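Long-range contacts in transcriptional regulator, IclR family (Ruegeria sp. TM1040, PDB 3R4K), which probably binds DNA as a dimer through a helix-turn-helix domain and regulates transcription, perhaps in response to a small molecule sensed by its C-terminal domain: residues A48-Q53 with P64-L69; T94-H99 with L214-P219; V142-E147 with A178-T183; T160-Q165 with G191-V196; V201-P206 with S241-I246. All blocks are in the same frame, centred on the assembly; numbering follows the deposited sequence.

Contact 1: A48-Q53 with P64-L69; sequences AGFVEQ and PQVLRL
Phe50 turns its ring back onto Val66 and Leu69 at the start of helix 66-76, although its CB leaves the backbone pointing away from them. Its first torsion (chi1 -85°) puts CG beside the backbone N. The ring itself meets two aliphatic side chains, CD2 and CE2 touching Val66 CG1 and CZ touching Leu69. CG1 of Val66 sits over one face, 4.2 Å from the centroid of the Phe50 ring and 27° off its normal, which supports a CH-pi contact. Leu69 crosses the Phe50 side chain at about a right angle, and its CD1 lies 3.7 Å from Phe50 CZ. Next to this apolar patch, Gln65 N donates to Gly49 O (3.0 Å, 152° at the hydrogen). Gly49 has positive phi and ends helix 35-47 in a Schellman motif; lacking a side chain, it admits the Gln65 stem, whose CG comes within 3.8 Å of Gly49 CA. Beyond CG the Gln65 chain is extended and passes Ala48 O; its OE1, 3.2 Å from Ala48 O, is a second acceptor and forms no bond there. Glu52 OE1 touches Pro64 CD at 3.8 Å, while Glu52 OE2 bridges to Arg61 and to Arg73 of the second subunit. A single backbone bond and an aromatic-aliphatic patch thus join the helix-turn-helix domain to the linker helix, with carboxylate charge directed to arginines outside the contact.

Contact 2: T94-H99 with L214-P219; sequences TGETTH and LAVAAP
Thr97 and His99 pair with Ala217 and Ala215 as antiparallel hydrogen-bonded residues, and Thr98 with Val216 as the non-hydrogen-bonded pair between them. Three backbone bonds are well formed: Ala217 N to Thr97 O at 2.8 Å, His99 N to Ala215 O at 2.9 Å, and Ala215 N to His99 O at 2.8 Å. The fourth, Thr97 N to Ala217 O, is weak; a water there accepts from Thr97 N and donates to both Ala217 O and Glu96 OE1, so it bridges the two strands where the direct bond is weak.

Side chains also meet on both faces of the sheet. On one, methyl packs on methyl, Thr98 CG2 lying side by side with Val216 CG2 at 3.8 Å. On the other, His99 has CG between the backbone N and the carbonyl carbon (chi1 61°), and Ala215 CB stands over its ring face, 3.9 Å from the centroid, in a CH-pi contact.

At the polar end, Glu96 bends at chi2 and meets Pro219 tip to tip, OE1 lying 3.3 Å from Pro219 CD; OE1 also forms a salt bridge with Arg222. Pairing of strands 97-104 and 210-219 makes up the middle of the six-stranded antiparallel sheet, as expected for the profilin-like, GAF-related domain of IclR regulators.

Contact 3: V142-E147 with A178-T183; sequences VLAYSE and AEVRRT
The type I turn from Leu143 to Ser146, at the end of helix 137-143, packs on the last turns of helix 170-183, with Ala144 and Tyr145 meeting Val180 and Arg181. The apolar part is compact. Ala144 points CB at the Val180 side chain and sits against both of its methyl groups, with CB 3.5 Å from Val180 CG1. Tyr145 has CG beside the backbone N (chi1 -69°); the end of its side chain approaches Val180 and Arg181, and Val180 CG2 is 4.4 Å from Tyr145 CE2. At the tip, Tyr145 OH donates to Arg181 O; the distance of 2.8 Å is short, yet the bond is weak. Arg181, extended from CG to NE, lays its aliphatic stem against Ala144, CG lying 3.8 Å from Ala144 CB. Ala144 O faces the flat side of the guanidinium, and poor angles rule out a bond to NE. Two conformers are deposited for this arginine, which makes the position of its tip doubtful.

Each segment also braces itself. Ser146 OG donates to Val142 O at 2.9 Å from the face opposite to that used by Tyr145 N, which ties the turn to the helix. In residues 178-183, Arg182 grips the Glu179 carboxylate side-on, with NH2 2.9 Å from OE2. Around the contact, Val142 rests on Ala213 of strand 210-219, Leu143 packs on helix 148-156, and the Tyr145 ring meets Phe204 of strand 196-204 edge-to-face.

Contact 4: T160-Q165 with G191-V196; sequences TARTPQ and GFEAEV
Arg162 lays its side chain across Phe192 and ends at Glu193. CB lies 4.0 Å from Gly191 O. The first torsion (chi1 -155°) sets CG anti to the backbone N, 3.6 Å from Phe192 O, and CD is 3.3 Å from the same Phe192 O. NE donates to that oxygen too (2.8 Å, 145° at the hydrogen), which lies in the guanidinium plane. NE also lies over the centre of the Phe192 ring. CZ is 3.7 Å from the ring centroid, and the two planes differ by only 2°, so this is a parallel cation-pi stack. NH1 projects beyond the rim, 3.8 Å from Phe192 CE1. Arg162 NH2, close to Phe192 CE2, makes a salt bridge with Glu193 OE2 at 3.1 Å; the acceptor is in the guanidinium plane, whereas the nitrogen meets the carboxylate from above its own plane.

Thr163 adds a second contact: CG2 packs on the Phe192 carbonyl, while OG1 accepts from Gln165 N in an ST turn and bonds to Gly190 O. Phe192 also touches Leu131 of strand 129-131. Surface arginine-aromatic stacking, reinforced by an in-plane carbonyl and a carboxylate, here pins together two loops of the C-terminal domain that lack regular secondary structure.

Contact 5: V201-P206 with S241-I246; sequences VPIFGP and SLTERI
Ile203 faces helix 225-245 across from Leu242, Thr243 and Ile246, and the next residue adds a tightly packed backbone oxygen. Phe204 O meets two side chains: Thr243 CG2 comes to 3.6 Å from it and Ile246 CD1 to 3.7 Å. Ile246 has CG1 between the backbone N and the carbonyl carbon (chi1 63°), and its extended chi2 carries CD1 to this oxygen and to Ile203 CG2. Thr243 OG1 is engaged within the helix, by Gly239 O.

Packing around Ile203 is more relaxed. Its CD1 stands 4.1 Å from Leu242 CD2, the two side chains crossing at about a right angle, and it slides past Thr243 in the opposite direction. The strand and helix axes run nearly parallel, 12° apart in direction and 7.9 Å at closest approach, as in layered alpha/beta packing; here the C-terminal helix lies on one face of the antiparallel sheet. Leu100 of strand 97-104 and Leu214 of strand 210-219 extend the apolar layer around Ile203.

In contrast to this buried side, Pro206 is partly exposed to solvent and makes just one close touch, through CG, 3.5 Å from the O of Ile246 just past the helix. The Phe204 ring leads away from the helix and meets Phe254 edge-to-face. Nearby, Arg245 bridges to Glu52 of the second subunit.

From the N terminus, contact 1 closes a short loop around strand 59-62 and ends before the others open, joining strand 51-54 to the start of helix 66-76. Contact 2 opens next and spans most of the C-terminal domain, bringing strand 97-104 beside strand 210-219. Contacts 3 and 4 both fall within that span and cross each other, tying helices and loops on the sheet's periphery. Contact 5 crosses contact 2: its strand precedes 210-219 and its helix follows. Tyr145 packs on Phe204, joining contacts 3 and 5; Val196 packs near Ala218, joining contacts 4 and 2. Contacts 1 and 5 both reach the second subunit.

Contact 1: A48-Q53 with P64-L69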
# COMPACT_ATOMS: atom_id res chain seq x y z
N ALA A 48 -3.66 17.92 9.12
CA ALA A 48 -4.06 16.51 9.21
C ALA A 48 -3.00 15.56 8.63
O ALA A 48 -3.13 14.36 8.79
CB ALA A 48 -5.38 16.29 8.50
N GLY A 49 -1.97 16.11 8.00
CA GLY A 49 -0.89 15.33 7.40
C GLY A 49 -1.20 14.76 6.03
O GLY A 49 -0.47 13.89 5.56
N PHE A 50 -2.26 15.25 5.38
CA PHE A 50 -2.68 14.79 4.06
C PHE A 50 -1.92 15.51 2.97
O PHE A 50 -1.73 14.93 1.92
CB PHE A 50 -4.19 14.97 3.89
CG PHE A 50 -4.94 13.79 4.46
CD1 PHE A 50 -4.94 13.53 5.84
CD2 PHE A 50 -5.69 12.95 3.64
CE1 PHE A 50 -5.61 12.43 6.37
CE2 PHE A 50 -6.42 11.88 4.18
CZ PHE A 50 -6.35 11.61 5.53
N VAL A 51 -1.53 16.78 3.19
CA VAL A 51 -0.73 17.53 2.23
C VAL A 51 0.44 18.19 2.98
O VAL A 51 0.42 18.30 4.21
CB VAL A 51 -1.52 18.57 1.35
CG1 VAL A 51 -2.82 18.00 0.81
CG2 VAL A 51 -1.76 19.89 2.07
N GLU A 52 1.49 18.59 2.25
CA GLU A 52 2.59 19.33 2.85
C GLU A 52 3.15 20.34 1.85
O GLU A 52 3.01 20.16 0.64
CB GLU A 52 3.69 18.42 3.43
CG GLU A 52 4.48 17.57 2.46
CD GLU A 52 5.59 16.78 3.12
OE1 GLU A 52 5.46 16.44 4.31
OE2 GLU A 52 6.59 16.50 2.43
N GLN A 53 3.71 21.44 2.37
CA GLN A 53 4.30 22.49 1.55
C GLN A 53 5.68 22.05 1.15
O GLN A 53 6.40 21.51 1.99
CB GLN A 53 4.35 23.83 2.30
CG GLN A 53 2.98 24.51 2.45
CD GLN A 53 3.03 25.85 3.15
OE1 GLN A 53 4.08 26.49 3.28
NE2 GLN A 53 1.86 26.33 3.58
N PRO A 64 2.40 12.64 4.59
CA PRO A 64 2.73 11.26 5.02
C PRO A 64 1.65 10.49 5.77
O PRO A 64 1.77 9.27 5.89
CB PRO A 64 3.91 11.47 5.96
CG PRO A 64 3.71 12.85 6.53
CD PRO A 64 3.09 13.66 5.43
N GLN A 65 0.63 11.17 6.30
CA GLN A 65 -0.41 10.49 7.11
C GLN A 65 -1.37 9.54 6.34
O GLN A 65 -2.07 8.76 6.98
CB GLN A 65 -1.19 11.48 7.97
CG GLN A 65 -0.28 11.98 9.11
CD GLN A 65 -0.98 12.42 10.35
OE1 GLN A 65 -0.80 13.56 10.78
NE2 GLN A 65 -1.73 11.51 10.99
N VAL A 66 -1.32 9.50 5.01
CA VAL A 66 -2.09 8.60 4.16
C VAL A 66 -1.46 7.21 4.17
O VAL A 66 -2.14 6.23 3.85
CB VAL A 66 -2.26 9.12 2.69
CG1 VAL A 66 -3.13 10.37 2.65
CG2 VAL A 66 -0.92 9.38 2.00
N LEU A 67 -0.18 7.12 4.55
CA LEU A 67 0.54 5.83 4.51
C LEU A 67 -0.02 4.80 5.51
O LEU A 67 -0.19 3.63 5.15
CB LEU A 67 2.05 6.04 4.74
CG LEU A 67 2.81 6.89 3.69
CD1 LEU A 67 4.26 7.00 4.09
CD2 LEU A 67 2.72 6.30 2.27
N ARG A 68 -0.34 5.25 6.73
CA ARG A 68 -0.92 4.41 7.78
C ARG A 68 -2.31 3.92 7.38
O ARG A 68 -2.61 2.75 7.58
CB ARG A 68 -1.01 5.19 9.10
CG ARG A 68 -1.21 4.34 10.36
CD ARG A 68 -1.68 5.22 11.51
NE ARG A 68 -2.98 4.77 12.03
CZ ARG A 68 -4.12 5.45 11.93
NH1 ARG A 68 -4.15 6.64 11.34
NH2 ARG A 68 -5.24 4.95 12.43
N LEU A 69 -3.11 4.81 6.78
CA LEU A 69 -4.48 4.53 6.33
C LEU A 69 -4.49 3.57 5.15
O LEU A 69 -5.36 2.70 5.11
CB LEU A 69 -5.22 5.83 5.96
CG LEU A 69 -5.38 6.87 7.08
CD1 LEU A 69 -6.10 8.11 6.58
CD2 LEU A 69 -6.06 6.26 8.33

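Contact 2: T94-H99 with L214-P219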
# COMPACT_ATOMS: atom_id res chain seq x y z
N THR A 94 -21.85 -12.02 -18.48
CA THR A 94 -21.33 -12.72 -19.67
C THR A 94 -21.84 -14.15 -19.79
O THR A 94 -21.80 -14.73 -20.89
CB THR A 94 -19.80 -12.73 -19.63
OG1 THR A 94 -19.36 -13.45 -18.48
CG2 THR A 94 -19.20 -11.32 -19.63
N GLY A 95 -22.26 -14.74 -18.68
CA GLY A 95 -22.70 -16.14 -18.65
C GLY A 95 -21.55 -17.12 -18.72
O GLY A 95 -21.75 -18.33 -18.88
N GLU A 96 -20.32 -16.60 -18.54
CA GLU A 96 -19.08 -17.36 -18.64
C GLU A 96 -18.21 -17.28 -17.38
O GLU A 96 -18.48 -16.50 -16.49
CB GLU A 96 -18.29 -16.87 -19.86
CG GLU A 96 -19.06 -16.96 -21.17
CD GLU A 96 -19.47 -18.35 -21.65
OE1 GLU A 96 -18.96 -19.35 -21.10
OE2 GLU A 96 -20.25 -18.42 -22.62
N THR A 97 -17.18 -18.15 -17.31
CA THR A 97 -16.24 -18.21 -16.20
C THR A 97 -15.33 -17.01 -16.24
O THR A 97 -14.78 -16.69 -17.30
CB THR A 97 -15.44 -19.53 -16.28
OG1 THR A 97 -16.37 -20.61 -16.22
CG2 THR A 97 -14.37 -19.66 -15.16
N THR A 98 -15.15 -16.35 -15.10
CA THR A 98 -14.26 -15.20 -14.98
C THR A 98 -13.14 -15.54 -14.00
O THR A 98 -13.35 -16.33 -13.09
CB THR A 98 -15.05 -13.95 -14.57
OG1 THR A 98 -15.71 -14.22 -13.33
CG2 THR A 98 -16.07 -13.53 -15.61
N HIS A 99 -11.95 -14.97 -14.20
CA HIS A 99 -10.84 -15.22 -13.28
C HIS A 99 -9.85 -14.07 -13.22
O HIS A 99 -9.63 -13.36 -14.20
CB HIS A 99 -10.12 -16.55 -13.57
CG HIS A 99 -9.49 -16.68 -14.91
ND1 HIS A 99 -8.11 -16.61 -15.07
CD2 HIS A 99 -10.06 -16.95 -16.11
CE1 HIS A 99 -7.89 -16.79 -16.37
NE2 HIS A 99 -9.04 -17.01 -17.03
N LEU A 214 -7.64 -9.53 -15.46
CA LEU A 214 -9.01 -9.96 -15.26
C LEU A 214 -9.48 -10.58 -16.58
O LEU A 214 -9.35 -9.94 -17.63
CB LEU A 214 -9.89 -8.78 -14.81
CG LEU A 214 -11.35 -9.11 -14.56
CD1 LEU A 214 -11.50 -10.10 -13.44
CD2 LEU A 214 -12.14 -7.86 -14.28
N ALA A 215 -9.98 -11.82 -16.54
CA ALA A 215 -10.35 -12.51 -17.77
C ALA A 215 -11.71 -13.17 -17.75
O ALA A 215 -12.25 -13.45 -16.68
CB ALA A 215 -9.31 -13.57 -18.10
N VAL A 216 -12.23 -13.43 -18.96
CA VAL A 216 -13.48 -14.15 -19.25
C VAL A 216 -13.11 -15.33 -20.14
O VAL A 216 -12.63 -15.11 -21.25
CB VAL A 216 -14.56 -13.22 -19.90
CG1 VAL A 216 -15.79 -14.01 -20.38
CG2 VAL A 216 -14.97 -12.11 -18.94
N ALA A 217 -13.25 -16.57 -19.64
CA ALA A 217 -12.96 -17.82 -20.36
C ALA A 217 -14.25 -18.46 -20.80
O ALA A 217 -15.13 -18.73 -19.98
CB ALA A 217 -12.17 -18.78 -19.49
N ALA A 218 -14.39 -18.68 -22.09
CA ALA A 218 -15.61 -19.25 -22.63
C ALA A 218 -15.34 -20.40 -23.60
O ALA A 218 -14.30 -20.41 -24.25
CB ALA A 218 -16.38 -18.16 -23.35
N PRO A 219 -16.28 -21.35 -23.77
CA PRO A 219 -16.09 -22.36 -24.82
C PRO A 219 -16.20 -21.69 -26.18
O PRO A 219 -17.01 -20.77 -26.38
CB PRO A 219 -17.26 -23.33 -24.59
CG PRO A 219 -17.87 -22.94 -23.29
CD PRO A 219 -17.59 -21.50 -23.12
O HOH W 1 -17.17 -20.48 -19.21

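Contact 3: V142-E147 with A178-T183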
# COMPACT_ATOMS: atom_id res chain seq x y z
N VAL A 142 -0.83 -8.92 -19.56
CA VAL A 142 0.23 -8.60 -18.58
C VAL A 142 1.53 -8.27 -19.32
O VAL A 142 2.18 -7.30 -18.95
CB VAL A 142 0.42 -9.74 -17.53
CG1 VAL A 142 1.62 -9.49 -16.63
CG2 VAL A 142 -0.84 -9.92 -16.68
N LEU A 143 1.91 -9.06 -20.33
CA LEU A 143 3.13 -8.86 -21.13
C LEU A 143 3.11 -7.52 -21.85
O LEU A 143 4.12 -6.82 -21.90
CB LEU A 143 3.28 -10.00 -22.15
CG LEU A 143 4.68 -10.53 -22.38
CD1 LEU A 143 5.37 -10.91 -21.07
CD2 LEU A 143 4.65 -11.72 -23.31
N ALA A 144 1.94 -7.14 -22.39
CA ALA A 144 1.77 -5.91 -23.15
C ALA A 144 2.04 -4.64 -22.32
O ALA A 144 2.38 -3.60 -22.89
CB ALA A 144 0.38 -5.86 -23.73
N TYR A 145 1.92 -4.73 -20.99
CA TYR A 145 2.14 -3.59 -20.11
C TYR A 145 3.28 -3.82 -19.12
O TYR A 145 3.41 -3.09 -18.13
CB TYR A 145 0.83 -3.23 -19.40
CG TYR A 145 -0.18 -2.67 -20.38
CD1 TYR A 145 -0.09 -1.36 -20.83
CD2 TYR A 145 -1.16 -3.49 -20.94
CE1 TYR A 145 -0.99 -0.85 -21.74
CE2 TYR A 145 -2.07 -2.98 -21.86
CZ TYR A 145 -1.99 -1.66 -22.25
OH TYR A 145 -2.90 -1.13 -23.13
N SER A 146 4.16 -4.78 -19.45
CA SER A 146 5.35 -5.11 -18.69
C SER A 146 6.56 -4.35 -19.27
O SER A 146 6.49 -3.80 -20.38
CB SER A 146 5.59 -6.61 -18.71
OG SER A 146 4.79 -7.26 -17.73
N GLU A 147 7.67 -4.30 -18.51
CA GLU A 147 8.91 -3.63 -18.93
C GLU A 147 9.51 -4.31 -20.17
O GLU A 147 9.50 -5.54 -20.24
CB GLU A 147 9.94 -3.60 -17.79
CG GLU A 147 9.79 -2.44 -16.82
CD GLU A 147 9.72 -1.05 -17.41
OE1 GLU A 147 10.75 -0.56 -17.94
OE2 GLU A 147 8.63 -0.44 -17.34
N ALA A 178 1.61 -5.61 -29.27
CA ALA A 178 1.43 -4.26 -29.78
C ALA A 178 -0.04 -3.93 -29.98
O ALA A 178 -0.47 -2.81 -29.68
CB ALA A 178 2.21 -4.08 -31.07
N GLU A 179 -0.83 -4.92 -30.44
CA GLU A 179 -2.27 -4.75 -30.66
C GLU A 179 -3.03 -4.62 -29.32
O GLU A 179 -3.98 -3.83 -29.24
CB GLU A 179 -2.82 -5.92 -31.53
CG GLU A 179 -4.16 -5.64 -32.20
CD GLU A 179 -4.38 -4.39 -33.05
OE1 GLU A 179 -3.42 -3.65 -33.36
OE2 GLU A 179 -5.56 -4.14 -33.39
N VAL A 180 -2.59 -5.38 -28.27
CA VAL A 180 -3.19 -5.35 -26.93
C VAL A 180 -2.86 -4.00 -26.26
O VAL A 180 -3.76 -3.40 -25.66
CB VAL A 180 -2.90 -6.60 -26.03
CG1 VAL A 180 -1.59 -7.30 -26.29
CG2 VAL A 180 -3.16 -6.35 -24.55
N ARG A 181 -1.60 -3.51 -26.41
CA ARG A 181 -1.12 -2.21 -25.91
C ARG A 181 -2.00 -1.08 -26.44
O ARG A 181 -2.35 -0.15 -25.72
CB ARG A 181 0.34 -1.97 -26.35
CG ARG A 181 1.40 -2.73 -25.57
CD ARG A 181 2.82 -2.27 -25.89
NE ARG A 181 3.84 -3.14 -25.28
CZ ARG A 181 4.85 -2.72 -24.52
NH1 ARG A 181 5.00 -1.42 -24.26
NH2 ARG A 181 5.71 -3.59 -24.01
N ARG A 182 -2.35 -1.19 -27.73
CA ARG A 182 -3.13 -0.23 -28.50
C ARG A 182 -4.63 -0.22 -28.13
O ARG A 182 -5.23 0.86 -28.09
CB ARG A 182 -2.97 -0.58 -29.99
CG ARG A 182 -3.21 0.58 -30.94
CD ARG A 182 -3.27 0.13 -32.39
NE ARG A 182 -4.35 -0.83 -32.66
CZ ARG A 182 -5.60 -0.49 -32.97
NH1 ARG A 182 -5.96 0.79 -33.02
NH2 ARG A 182 -6.50 -1.43 -33.21
N THR A 183 -5.24 -1.40 -27.91
CA THR A 183 -6.68 -1.54 -27.65
C THR A 183 -7.05 -1.72 -26.17
O THR A 183 -8.21 -1.52 -25.82
CB THR A 183 -7.24 -2.71 -28.47
OG1 THR A 183 -6.66 -3.93 -28.02
CG2 THR A 183 -7.03 -2.54 -29.97

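Contact 4: T160-Q165 with G191-V196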
# COMPACT_ATOMS: atom_id res chain seq x y z
N THR A 160 6.87 -22.87 -24.94
CA THR A 160 6.25 -24.19 -24.93
C THR A 160 4.89 -24.16 -25.61
O THR A 160 4.09 -23.25 -25.35
CB THR A 160 6.09 -24.73 -23.49
OG1 THR A 160 7.15 -24.25 -22.66
CG2 THR A 160 6.04 -26.26 -23.43
N ALA A 161 4.62 -25.16 -26.46
CA ALA A 161 3.33 -25.30 -27.13
C ALA A 161 2.48 -26.29 -26.34
O ALA A 161 2.68 -27.50 -26.43
CB ALA A 161 3.51 -25.75 -28.58
N ARG A 162 1.59 -25.75 -25.48
CA ARG A 162 0.70 -26.53 -24.62
C ARG A 162 -0.33 -27.28 -25.47
O ARG A 162 -0.66 -28.43 -25.18
CB ARG A 162 0.01 -25.60 -23.61
CG ARG A 162 -0.44 -26.29 -22.35
CD ARG A 162 -0.88 -25.24 -21.35
NE ARG A 162 -2.05 -25.69 -20.59
CZ ARG A 162 -2.01 -26.08 -19.32
NH1 ARG A 162 -0.87 -26.06 -18.65
NH2 ARG A 162 -3.12 -26.47 -18.71
N THR A 163 -0.82 -26.60 -26.52
CA THR A 163 -1.80 -27.11 -27.49
C THR A 163 -1.23 -26.91 -28.91
O THR A 163 -0.30 -26.11 -29.07
CB THR A 163 -3.18 -26.40 -27.32
OG1 THR A 163 -3.14 -25.11 -27.92
CG2 THR A 163 -3.65 -26.32 -25.86
N PRO A 164 -1.78 -27.54 -29.98
CA PRO A 164 -1.26 -27.27 -31.34
C PRO A 164 -1.55 -25.83 -31.84
O PRO A 164 -1.00 -25.42 -32.86
CB PRO A 164 -1.98 -28.30 -32.22
CG PRO A 164 -2.60 -29.27 -31.28
CD PRO A 164 -2.89 -28.51 -30.03
N GLN A 165 -2.40 -25.07 -31.12
CA GLN A 165 -2.81 -23.70 -31.46
C GLN A 165 -1.94 -22.64 -30.76
O GLN A 165 -2.06 -21.46 -31.11
CB GLN A 165 -4.30 -23.45 -31.10
CG GLN A 165 -5.35 -24.23 -31.89
CD GLN A 165 -5.16 -25.72 -31.94
OE1 GLN A 165 -5.33 -26.43 -30.94
NE2 GLN A 165 -4.73 -26.22 -33.09
N GLY A 191 -4.88 -21.44 -26.91
CA GLY A 191 -3.43 -21.42 -26.74
C GLY A 191 -2.95 -22.10 -25.46
O GLY A 191 -1.81 -22.55 -25.38
N PHE A 192 -3.84 -22.16 -24.44
CA PHE A 192 -3.60 -22.79 -23.14
C PHE A 192 -4.41 -24.09 -23.03
O PHE A 192 -3.89 -25.13 -22.60
CB PHE A 192 -3.99 -21.82 -22.01
CG PHE A 192 -3.55 -22.21 -20.62
CD1 PHE A 192 -2.21 -22.09 -20.23
CD2 PHE A 192 -4.47 -22.63 -19.67
CE1 PHE A 192 -1.80 -22.43 -18.94
CE2 PHE A 192 -4.07 -22.96 -18.37
CZ PHE A 192 -2.74 -22.86 -18.01
N GLU A 193 -5.67 -24.03 -23.45
CA GLU A 193 -6.61 -25.14 -23.47
C GLU A 193 -7.35 -25.10 -24.79
O GLU A 193 -7.86 -24.03 -25.17
CB GLU A 193 -7.59 -25.07 -22.28
CG GLU A 193 -6.96 -25.22 -20.90
CD GLU A 193 -6.68 -26.62 -20.39
OE1 GLU A 193 -6.96 -27.61 -21.11
OE2 GLU A 193 -6.19 -26.73 -19.24
N ALA A 194 -7.40 -26.25 -25.50
CA ALA A 194 -8.11 -26.33 -26.77
C ALA A 194 -9.62 -26.08 -26.58
O ALA A 194 -10.21 -26.52 -25.57
CB ALA A 194 -7.88 -27.67 -27.44
N GLU A 195 -10.23 -25.33 -27.53
CA GLU A 195 -11.66 -24.97 -27.60
C GLU A 195 -12.09 -24.01 -26.45
O GLU A 195 -13.27 -23.96 -26.07
CB GLU A 195 -12.58 -26.22 -27.66
CG GLU A 195 -12.23 -27.25 -28.74
CD GLU A 195 -11.83 -26.74 -30.12
OE1 GLU A 195 -12.72 -26.26 -30.87
OE2 GLU A 195 -10.63 -26.84 -30.46
N VAL A 196 -11.14 -23.19 -25.97
CA VAL A 196 -11.43 -22.16 -24.98
C VAL A 196 -11.08 -20.82 -25.60
O VAL A 196 -9.95 -20.64 -26.06
CB VAL A 196 -10.74 -22.38 -23.61
CG1 VAL A 196 -11.05 -21.24 -22.65
CG2 VAL A 196 -11.16 -23.72 -23.00
O HOH W 2 -8.30 -25.31 -29.73

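Contact 5: V201-P206 with S241-I246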
# COMPACT_ATOMS: atom_id res chain seq x y z
N VAL A 201 -8.16 -8.18 -19.77
CA VAL A 201 -7.75 -6.79 -19.60
C VAL A 201 -6.70 -6.73 -18.49
O VAL A 201 -6.81 -7.49 -17.52
CB VAL A 201 -8.94 -5.80 -19.33
CG1 VAL A 201 -9.83 -5.66 -20.56
CG2 VAL A 201 -9.75 -6.19 -18.09
N PRO A 202 -5.70 -5.83 -18.56
CA PRO A 202 -4.73 -5.74 -17.46
C PRO A 202 -5.31 -5.01 -16.25
O PRO A 202 -6.22 -4.18 -16.38
CB PRO A 202 -3.58 -4.96 -18.08
CG PRO A 202 -4.26 -4.07 -19.09
CD PRO A 202 -5.42 -4.83 -19.62
N ILE A 203 -4.80 -5.34 -15.05
CA ILE A 203 -5.16 -4.71 -13.78
C ILE A 203 -3.91 -3.98 -13.34
O ILE A 203 -2.81 -4.56 -13.36
CB ILE A 203 -5.71 -5.72 -12.73
CG1 ILE A 203 -6.96 -6.47 -13.25
CG2 ILE A 203 -5.99 -5.05 -11.37
CD1 ILE A 203 -8.24 -5.58 -13.63
N PHE A 204 -4.07 -2.70 -13.04
CA PHE A 204 -2.96 -1.85 -12.65
C PHE A 204 -3.07 -1.49 -11.20
O PHE A 204 -4.17 -1.20 -10.72
CB PHE A 204 -2.91 -0.59 -13.54
CG PHE A 204 -2.68 -0.85 -15.01
CD1 PHE A 204 -1.42 -1.20 -15.49
CD2 PHE A 204 -3.71 -0.69 -15.93
CE1 PHE A 204 -1.21 -1.44 -16.85
CE2 PHE A 204 -3.49 -0.92 -17.29
CZ PHE A 204 -2.24 -1.29 -17.75
N GLY A 205 -1.93 -1.48 -10.51
CA GLY A 205 -1.85 -1.10 -9.10
C GLY A 205 -1.74 0.40 -8.86
O GLY A 205 -1.67 1.18 -9.81
N PRO A 206 -1.69 0.82 -7.57
CA PRO A 206 -1.57 2.26 -7.26
C PRO A 206 -0.34 2.96 -7.87
O PRO A 206 -0.42 4.16 -8.17
CB PRO A 206 -1.51 2.29 -5.73
CG PRO A 206 -2.18 1.02 -5.29
CD PRO A 206 -1.76 0.02 -6.34
N SER A 241 -13.44 -1.09 -12.64
CA SER A 241 -14.08 -1.21 -11.34
C SER A 241 -13.14 -1.88 -10.29
O SER A 241 -13.07 -1.43 -9.15
CB SER A 241 -15.37 -2.00 -11.48
OG SER A 241 -15.94 -2.32 -10.22
N LEU A 242 -12.40 -2.93 -10.69
CA LEU A 242 -11.47 -3.62 -9.81
C LEU A 242 -10.27 -2.74 -9.51
O LEU A 242 -9.86 -2.67 -8.35
CB LEU A 242 -11.01 -4.97 -10.41
CG LEU A 242 -10.10 -5.89 -9.54
CD1 LEU A 242 -10.70 -6.15 -8.14
CD2 LEU A 242 -9.84 -7.20 -10.25
N THR A 243 -9.76 -2.05 -10.55
CA THR A 243 -8.62 -1.13 -10.45
C THR A 243 -8.97 -0.06 -9.39
O THR A 243 -8.14 0.25 -8.54
CB THR A 243 -8.27 -0.57 -11.85
OG1 THR A 243 -7.87 -1.64 -12.71
CG2 THR A 243 -7.13 0.43 -11.81
N GLU A 244 -10.22 0.42 -9.39
CA GLU A 244 -10.73 1.42 -8.46
C GLU A 244 -10.80 0.87 -7.02
O GLU A 244 -10.40 1.59 -6.10
CB GLU A 244 -12.09 1.89 -8.93
CG GLU A 244 -12.64 3.11 -8.21
CD GLU A 244 -14.15 3.19 -8.28
OE1 GLU A 244 -14.81 2.87 -7.26
OE2 GLU A 244 -14.68 3.53 -9.37
N ARG A 245 -11.25 -0.41 -6.81
CA ARG A 245 -11.35 -1.03 -5.48
C ARG A 245 -9.96 -1.23 -4.82
O ARG A 245 -9.90 -1.46 -3.61
CB ARG A 245 -12.10 -2.37 -5.52
CG ARG A 245 -13.57 -2.32 -6.00
CD ARG A 245 -14.60 -2.10 -4.89
NE ARG A 245 -14.62 -3.17 -3.88
CZ ARG A 245 -14.36 -2.99 -2.58
NH1 ARG A 245 -14.07 -1.77 -2.11
NH2 ARG A 245 -14.39 -4.01 -1.74
N ILE A 246 -8.86 -1.13 -5.61
CA ILE A 246 -7.51 -1.30 -5.09
C ILE A 246 -6.70 -0.00 -5.22
O ILE A 246 -5.50 -0.03 -4.98
CB ILE A 246 -6.77 -2.52 -5.72
CG1 ILE A 246 -6.56 -2.35 -7.25
CG2 ILE A 246 -7.47 -3.86 -5.38
CD1 ILE A 246 -5.39 -3.11 -7.85